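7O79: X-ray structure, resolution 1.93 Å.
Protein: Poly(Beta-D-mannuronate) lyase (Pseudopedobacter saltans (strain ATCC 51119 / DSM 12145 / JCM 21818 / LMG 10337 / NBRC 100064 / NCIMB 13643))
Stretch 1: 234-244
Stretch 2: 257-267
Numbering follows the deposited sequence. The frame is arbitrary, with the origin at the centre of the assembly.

Stretch 1 (234-244) GRSGNFNTIEE
Stretch 2, residues 257-267: GIRLAGQGHHV

The two stretches run side by side in the same direction, joined by two short parallel ladders with loops between them; the register shifts by one residue from the first ladder to the second, and 798 Å² is buried in all. Strands 234-236 and 257-260 approach to 5.7 Å at 21°.

Gly-257 makes no contact. Ile-258 (phi/psi -120/138, rotamer m,t) points toward stretch 1, where its CG2 lies 4.1 Å from Ile-242 CD1. Arg-259 (-138/131; t,t,p) accepts a hydrogen bond at its O from Gly-234 N, 2.8 Å, and water 1 links its NH1 (3.0 Å, weak) to Gly-234 O (3.1 Å). Leu-260 (-130/142; m,m) pairs with Gly-234 (-83/93), their CA atoms 4.5 Å apart. Its CD1 occupies the space a CB on Gly-234 would need, so the glycine admits the leucine, while Leu-260 CD2 packs 4.1 Å from Ile-242 CD1. Ala-261 (-116/152) completes this ladder, its N donating to Gly-234 O at 2.9 Å; its CB sits 3.7 Å from Arg-235 O.

In the loops, extended segments alternate with positive-phi residues. Gly-262 (106/179) faces Gly-237 (87/-178): its CA is 3.7 Å from Gly-237 O, and a CB would clash with that oxygen. Gln-263 (-113/153; p,t) is held at both ends of its backbone, its N donating to Asn-238 OD1 (3.0 Å; Asn-238 chi1 m, chi2 -71°) and its O accepting from Phe-239 N (2.9 Å). That O also lies over one face of the Phe-239 ring. Gly-264 (79/13) passes so near this ring that a CB would strike Phe-239 CD1; Phe-239 itself is at 55/51 with chi1 -40° and chi2 -77°.

His-265 (-70/154; chi1 m, chi2 -49°) locks the turn with its imidazole. ND1 accepts from Asn-240 N at 3.0 Å, near the ring plane, and NE2 donates to Ala-261 O at 2.7 Å, so the ring ties Asn-240 to the end of the first ladder.

His-266 (-120/111; chi1 m, chi2 180°) opens the second ladder opposite Thr-241 (-120/123, m), CA to CA 4.9 Å. Its N donates to Asn-240 O (3.0 Å) and its O accepts from Ile-242 N (2.9 Å), the alternation expected of parallel strands. Val-267 (-125/97, t) pairs with Ile-242 (-129/104; m,t) at a CA-CA distance of 4.8 Å. Val-267 CA makes a CA-H...O contact with Ile-242 O, 3.2 Å, and Val-267 CG2 meets Ile-242 CB at 4.2 Å. Ile-242 thus shares a face of the sheet with Leu-260 and Val-267, forming an apolar cluster.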

ATOM      1  N   GLY A 234       1.710  -4.707  -6.635  1.00 22.22           N
ATOM      2  CA  GLY A 234       2.058  -5.990  -6.046  1.00 21.14           C
ATOM      3  C   GLY A 234       3.494  -6.354  -6.403  1.00 20.78           C
ATOM      4  O   GLY A 234       3.757  -6.899  -7.474  1.00 22.64           O
ATOM      5  N   ARG A 235       4.447  -6.006  -5.543  1.00 22.00           N
ATOM      6  CA  ARG A 235       5.862  -6.247  -5.850  1.00 23.31           C
ATOM      7  C   ARG A 235       6.266  -7.699  -5.612  1.00 21.46           C
ATOM      8  O   ARG A 235       7.000  -8.285  -6.418  1.00 20.66           O
ATOM      9  CB  ARG A 235       6.741  -5.324  -5.006  1.00 19.27           C
ATOM     10  CG  ARG A 235       8.241  -5.606  -5.116  1.00 21.60           C
ATOM     11  CD  ARG A 235       8.782  -5.448  -6.540  1.00 26.39           C
ATOM     12  NE  ARG A 235      10.209  -5.741  -6.589  1.00 23.77           N
ATOM     13  CZ  ARG A 235      10.735  -6.961  -6.693  1.00 28.83           C
ATOM     14  NH1 ARG A 235       9.946  -8.035  -6.833  1.00 21.92           N
ATOM     15  NH2 ARG A 235      12.064  -7.104  -6.699  1.00 24.21           N
ATOM     16  N   SER A 236       5.834  -8.267  -4.490  1.00 19.11           N
ATOM     17  CA  SER A 236       6.123  -9.646  -4.121  1.00 21.97           C
ATOM     18  C   SER A 236       4.838 -10.278  -3.616  1.00 20.75           C
ATOM     19  O   SER A 236       3.846  -9.589  -3.343  1.00 23.09           O
ATOM     20  CB  SER A 236       7.225  -9.730  -3.050  1.00 22.39           C
ATOM     21  OG  SER A 236       8.476  -9.467  -3.643  1.00 30.18           O
ATOM     22  N   GLY A 237       4.852 -11.606  -3.499  1.00 23.43           N
ATOM     23  CA  GLY A 237       3.702 -12.311  -2.966  1.00 20.31           C
ATOM     24  C   GLY A 237       2.660 -12.652  -4.008  1.00 19.47           C
ATOM     25  O   GLY A 237       2.798 -12.389  -5.210  1.00 21.21           O
ATOM     26  N   ASN A 238       1.583 -13.263  -3.514  1.00 18.03           N
ATOM     27  CA  ASN A 238       0.600 -13.946  -4.336  1.00 20.56           C
ATOM     28  C   ASN A 238      -0.797 -13.757  -3.751  1.00 22.48           C
ATOM     29  O   ASN A 238      -0.962 -13.432  -2.578  1.00 20.17           O
ATOM     30  CB  ASN A 238       0.929 -15.449  -4.487  1.00 23.68           C
ATOM     31  CG  ASN A 238       2.348 -15.698  -5.009  1.00 26.32           C
ATOM     32  OD1 ASN A 238       2.630 -15.442  -6.181  1.00 23.75           O
ATOM     33  ND2 ASN A 238       3.241 -16.177  -4.147  1.00 24.41           N
ATOM     34  N   PHE A 239      -1.808 -13.972  -4.596  1.00 23.84           N
ATOM     35  CA  PHE A 239      -3.222 -13.898  -4.188  1.00 24.27           C
ATOM     36  C   PHE A 239      -3.562 -12.558  -3.524  1.00 22.14           C
ATOM     37  O   PHE A 239      -4.152 -12.497  -2.440  1.00 21.82           O
ATOM     38  CB  PHE A 239      -3.593 -15.077  -3.281  1.00 22.05           C
ATOM     39  CG  PHE A 239      -2.987 -16.381  -3.720  1.00 24.60           C
ATOM     40  CD1 PHE A 239      -3.521 -17.076  -4.793  1.00 27.27           C
ATOM     41  CD2 PHE A 239      -1.910 -16.928  -3.046  1.00 23.99           C
ATOM     42  CE1 PHE A 239      -2.963 -18.276  -5.204  1.00 29.55           C
ATOM     43  CE2 PHE A 239      -1.357 -18.122  -3.451  1.00 27.69           C
ATOM     44  CZ  PHE A 239      -1.885 -18.797  -4.527  1.00 25.41           C
ATOM     45  N   ASN A 240      -3.197 -11.465  -4.185  1.00 20.06           N
ATOM     46  CA  ASN A 240      -3.598 -10.155  -3.702  1.00 20.66           C
ATOM     47  C   ASN A 240      -4.819  -9.664  -4.465  1.00 18.75           C
ATOM     48  O   ASN A 240      -5.080 -10.090  -5.588  1.00 20.32           O
ATOM     49  CB  ASN A 240      -2.450  -9.156  -3.807  1.00 16.75           C
ATOM     50  CG  ASN A 240      -1.398  -9.400  -2.738  1.00 20.03           C
ATOM     51  OD1 ASN A 240      -1.732  -9.524  -1.548  1.00 21.35           O
ATOM     52  ND2 ASN A 240      -0.141  -9.520  -3.150  1.00 17.51           N
ATOM     53  N   THR A 241      -5.584  -8.786  -3.821  1.00 21.84           N
ATOM     54  CA  THR A 241      -6.829  -8.270  -4.382  1.00 22.38           C
ATOM     55  C   THR A 241      -6.733  -6.759  -4.514  1.00 20.12           C
ATOM     56  O   THR A 241      -6.471  -6.054  -3.532  1.00 20.87           O
ATOM     57  CB  THR A 241      -8.037  -8.665  -3.530  1.00 21.91           C
ATOM     58  OG1 THR A 241      -8.190 -10.088  -3.545  1.00 25.03           O
ATOM     59  CG2 THR A 241      -9.308  -8.024  -4.071  1.00 22.76           C
ATOM     60  N   ILE A 242      -6.933  -6.265  -5.732  1.00 21.98           N
ATOM     61  CA  ILE A 242      -6.900  -4.837  -6.029  1.00 20.18           C
ATOM     62  C   ILE A 242      -8.191  -4.555  -6.786  1.00 21.96           C
ATOM     63  O   ILE A 242      -8.310  -4.898  -7.965  1.00 23.87           O
ATOM     64  CB  ILE A 242      -5.659  -4.440  -6.841  1.00 19.50           C
ATOM     65  CG1 ILE A 242      -4.402  -4.838  -6.059  1.00 18.20           C
ATOM     66  CG2 ILE A 242      -5.623  -2.930  -7.075  1.00 17.63           C
ATOM     67  CD1 ILE A 242      -3.117  -4.577  -6.792  1.00 17.26           C
ATOM     68  N   GLU A 243      -9.169  -3.954  -6.108  1.00 21.17           N
ATOM     69  CA  GLU A 243     -10.530  -3.861  -6.627  1.00 26.02           C
ATOM     70  C   GLU A 243     -11.158  -2.522  -6.304  1.00 20.67           C
ATOM     71  O   GLU A 243     -10.955  -1.981  -5.219  1.00 24.65           O
ATOM     72  CB  GLU A 243     -11.438  -4.964  -6.063  1.00 23.19           C
ATOM     73  CG  GLU A 243     -11.055  -6.345  -6.515  1.00 26.77           C
ATOM     74  CD  GLU A 243     -11.976  -7.424  -5.965  1.00 28.41           C
ATOM     75  OE1 GLU A 243     -11.911  -8.560  -6.490  1.00 35.04           O
ATOM     76  OE2 GLU A 243     -12.707  -7.149  -4.983  1.00 30.09           O
ATOM     77  N   GLU A 244     -11.936  -2.013  -7.257  1.00 22.01           N
ATOM     78  CA  GLU A 244     -12.826  -0.868  -7.051  1.00 23.00           C
ATOM     79  C   GLU A 244     -12.082   0.397  -6.647  1.00 23.71           C
ATOM     80  O   GLU A 244     -12.642   1.255  -5.955  1.00 25.30           O
ATOM     81  CB  GLU A 244     -13.926  -1.199  -6.040  1.00 24.85           C
ATOM     82  CG  GLU A 244     -14.925  -2.222  -6.575  1.00 32.23           C
ATOM     83  CD  GLU A 244     -15.614  -3.005  -5.472  1.00 37.56           C
ATOM     84  OE1 GLU A 244     -15.554  -4.250  -5.505  1.00 42.87           O
ATOM     85  OE2 GLU A 244     -16.209  -2.379  -4.571  1.00 39.29           O
ATOM     86  N   GLY A 257      -0.873   3.280 -13.259  1.00 21.57           N
ATOM     87  CA  GLY A 257      -1.987   2.567 -12.685  1.00 22.72           C
ATOM     88  C   GLY A 257      -1.625   1.455 -11.722  1.00 25.40           C
ATOM     89  O   GLY A 257      -1.231   1.695 -10.569  1.00 24.19           O
ATOM     90  N   ILE A 258      -1.787   0.224 -12.190  1.00 21.34           N
ATOM     91  CA  ILE A 258      -1.628  -0.972 -11.375  1.00 20.69           C
ATOM     92  C   ILE A 258      -0.526  -1.839 -11.974  1.00 19.57           C
ATOM     93  O   ILE A 258      -0.432  -1.985 -13.199  1.00 19.88           O
ATOM     94  CB  ILE A 258      -2.975  -1.725 -11.264  1.00 23.62           C
ATOM     95  CG1 ILE A 258      -4.006  -0.830 -10.561  1.00 20.40           C
ATOM     96  CG2 ILE A 258      -2.827  -3.043 -10.541  1.00 18.96           C
ATOM     97  CD1 ILE A 258      -5.469  -1.206 -10.819  1.00 21.65           C
ATOM     98  N   ARG A 259       0.320  -2.394 -11.106  1.00 22.20           N
ATOM     99  CA  ARG A 259       1.424  -3.246 -11.532  1.00 18.96           C
ATOM    100  C   ARG A 259       1.543  -4.462 -10.620  1.00 20.45           C
ATOM    101  O   ARG A 259       1.540  -4.322  -9.391  1.00 21.16           O
ATOM    102  CB  ARG A 259       2.733  -2.469 -11.545  1.00 19.81           C
ATOM    103  CG  ARG A 259       3.948  -3.352 -11.538  1.00 20.22           C
ATOM    104  CD  ARG A 259       5.160  -2.637 -12.092  1.00 21.27           C
ATOM    105  NE  ARG A 259       5.831  -1.751 -11.144  1.00 21.57           N
ATOM    106  CZ  ARG A 259       6.777  -2.119 -10.277  1.00 26.42           C
ATOM    107  NH1 ARG A 259       7.137  -3.396 -10.163  1.00 21.69           N
ATOM    108  NH2 ARG A 259       7.356  -1.204  -9.502  1.00 19.29           N
ATOM    109  N   LEU A 260       1.643  -5.657 -11.218  1.00 20.02           N
ATOM    110  CA  LEU A 260       1.663  -6.895 -10.446  1.00 19.45           C
ATOM    111  C   LEU A 260       2.827  -7.787 -10.850  1.00 21.25           C
ATOM    112  O   LEU A 260       3.138  -7.921 -12.040  1.00 20.67           O
ATOM    113  CB  LEU A 260       0.382  -7.737 -10.626  1.00 20.81           C
ATOM    114  CG  LEU A 260      -0.899  -7.440  -9.845  1.00 22.63           C
ATOM    115  CD1 LEU A 260      -0.655  -7.576  -8.332  1.00 22.87           C
ATOM    116  CD2 LEU A 260      -1.480  -6.108 -10.214  1.00 24.65           C
ATOM    117  N   ALA A 261       3.422  -8.441  -9.850  1.00 18.38           N
ATOM    118  CA  ALA A 261       4.108  -9.722 -10.025  1.00 18.23           C
ATOM    119  C   ALA A 261       3.363 -10.781  -9.217  1.00 21.51           C
ATOM    120  O   ALA A 261       2.729 -10.467  -8.204  1.00 20.81           O
ATOM    121  CB  ALA A 261       5.568  -9.647  -9.561  1.00 18.46           C
ATOM    122  N   GLY A 262       3.430 -12.039  -9.660  1.00 18.74           N
ATOM    123  CA  GLY A 262       2.927 -13.139  -8.856  1.00 21.87           C
ATOM    124  C   GLY A 262       1.607 -13.702  -9.370  1.00 24.62           C
ATOM    125  O   GLY A 262       1.031 -13.245 -10.361  1.00 19.80           O
ATOM    126  N   GLN A 263       1.130 -14.723  -8.658  1.00 18.75           N
ATOM    127  CA  GLN A 263       0.061 -15.553  -9.183  1.00 26.00           C
ATOM    128  C   GLN A 263      -1.224 -15.385  -8.381  1.00 23.25           C
ATOM    129  O   GLN A 263      -1.204 -15.042  -7.194  1.00 21.58           O
ATOM    130  CB  GLN A 263       0.476 -17.029  -9.216  1.00 25.31           C
ATOM    131  CG  GLN A 263       0.658 -17.671  -7.851  1.00 25.15           C
ATOM    132  CD  GLN A 263       1.097 -19.140  -7.955  1.00 32.71           C
ATOM    133  OE1 GLN A 263       2.255 -19.432  -8.277  1.00 36.35           O
ATOM    134  NE2 GLN A 263       0.172 -20.058  -7.688  1.00 30.51           N
ATOM    135  N   GLY A 264      -2.344 -15.616  -9.064  1.00 20.88           N
ATOM    136  CA  GLY A 264      -3.631 -15.716  -8.413  1.00 20.46           C
ATOM    137  C   GLY A 264      -4.280 -14.408  -8.042  1.00 21.97           C
ATOM    138  O   GLY A 264      -5.244 -14.423  -7.265  1.00 23.04           O
ATOM    139  N   HIS A 265      -3.785 -13.281  -8.554  1.00 15.90           N
ATOM    140  CA  HIS A 265      -4.339 -11.979  -8.203  1.00 18.53           C
ATOM    141  C   HIS A 265      -5.722 -11.782  -8.804  1.00 21.30           C
ATOM    142  O   HIS A 265      -6.070 -12.385  -9.824  1.00 22.83           O
ATOM    143  CB  HIS A 265      -3.411 -10.857  -8.678  1.00 19.26           C
ATOM    144  CG  HIS A 265      -2.030 -10.952  -8.119  1.00 20.54           C
ATOM    145  ND1 HIS A 265      -1.785 -11.146  -6.777  1.00 17.76           N
ATOM    146  CD2 HIS A 265      -0.818 -10.954  -8.729  1.00 19.66           C
ATOM    147  CE1 HIS A 265      -0.478 -11.202  -6.577  1.00 19.34           C
ATOM    148  NE2 HIS A 265       0.128 -11.093  -7.745  1.00 18.01           N
ATOM    149  N   HIS A 266      -6.514 -10.933  -8.140  1.00 22.81           N
ATOM    150  CA  HIS A 266      -7.834 -10.496  -8.598  1.00 22.18           C
ATOM    151  C   HIS A 266      -7.759  -8.990  -8.743  1.00 20.86           C
ATOM    152  O   HIS A 266      -7.622  -8.274  -7.744  1.00 24.29           O
ATOM    153  CB  HIS A 266      -8.939 -10.881  -7.605  1.00 20.67           C
ATOM    154  CG  HIS A 266      -9.261 -12.341  -7.590  1.00 25.68           C
ATOM    155  ND1 HIS A 266     -10.226 -12.877  -6.767  1.00 31.43           N
ATOM    156  CD2 HIS A 266      -8.744 -13.380  -8.292  1.00 27.93           C
ATOM    157  CE1 HIS A 266     -10.291 -14.184  -6.963  1.00 34.72           C
ATOM    158  NE2 HIS A 266      -9.410 -14.513  -7.890  1.00 28.04           N
ATOM    159  N   VAL A 267      -7.811  -8.505  -9.973  1.00 22.04           N
ATOM    160  CA  VAL A 267      -7.683  -7.083 -10.251  1.00 21.40           C
ATOM    161  C   VAL A 267      -8.926  -6.716 -11.046  1.00 20.32           C
ATOM    162  O   VAL A 267      -8.980  -6.940 -12.256  1.00 21.12           O
ATOM    163  CB  VAL A 267      -6.391  -6.746 -11.009  1.00 20.82           C
ATOM    164  CG1 VAL A 267      -6.376  -5.301 -11.427  1.00 21.67           C
ATOM    165  CG2 VAL A 267      -5.191  -7.031 -10.130  1.00 20.07           C
TER
HETATM  166  O   HOH W   1       5.599  -5.921  -9.801  1.00 23.97           O
HETATM  167  O   HOH W   2       2.085  -9.105  -5.340  1.00 20.19           O
HETATM  168  O   HOH W   3      -6.636 -12.915  -4.928  1.00 32.62           O
HETATM  169  O   HOH W   4     -11.163 -11.903  -3.767  1.00 40.01           O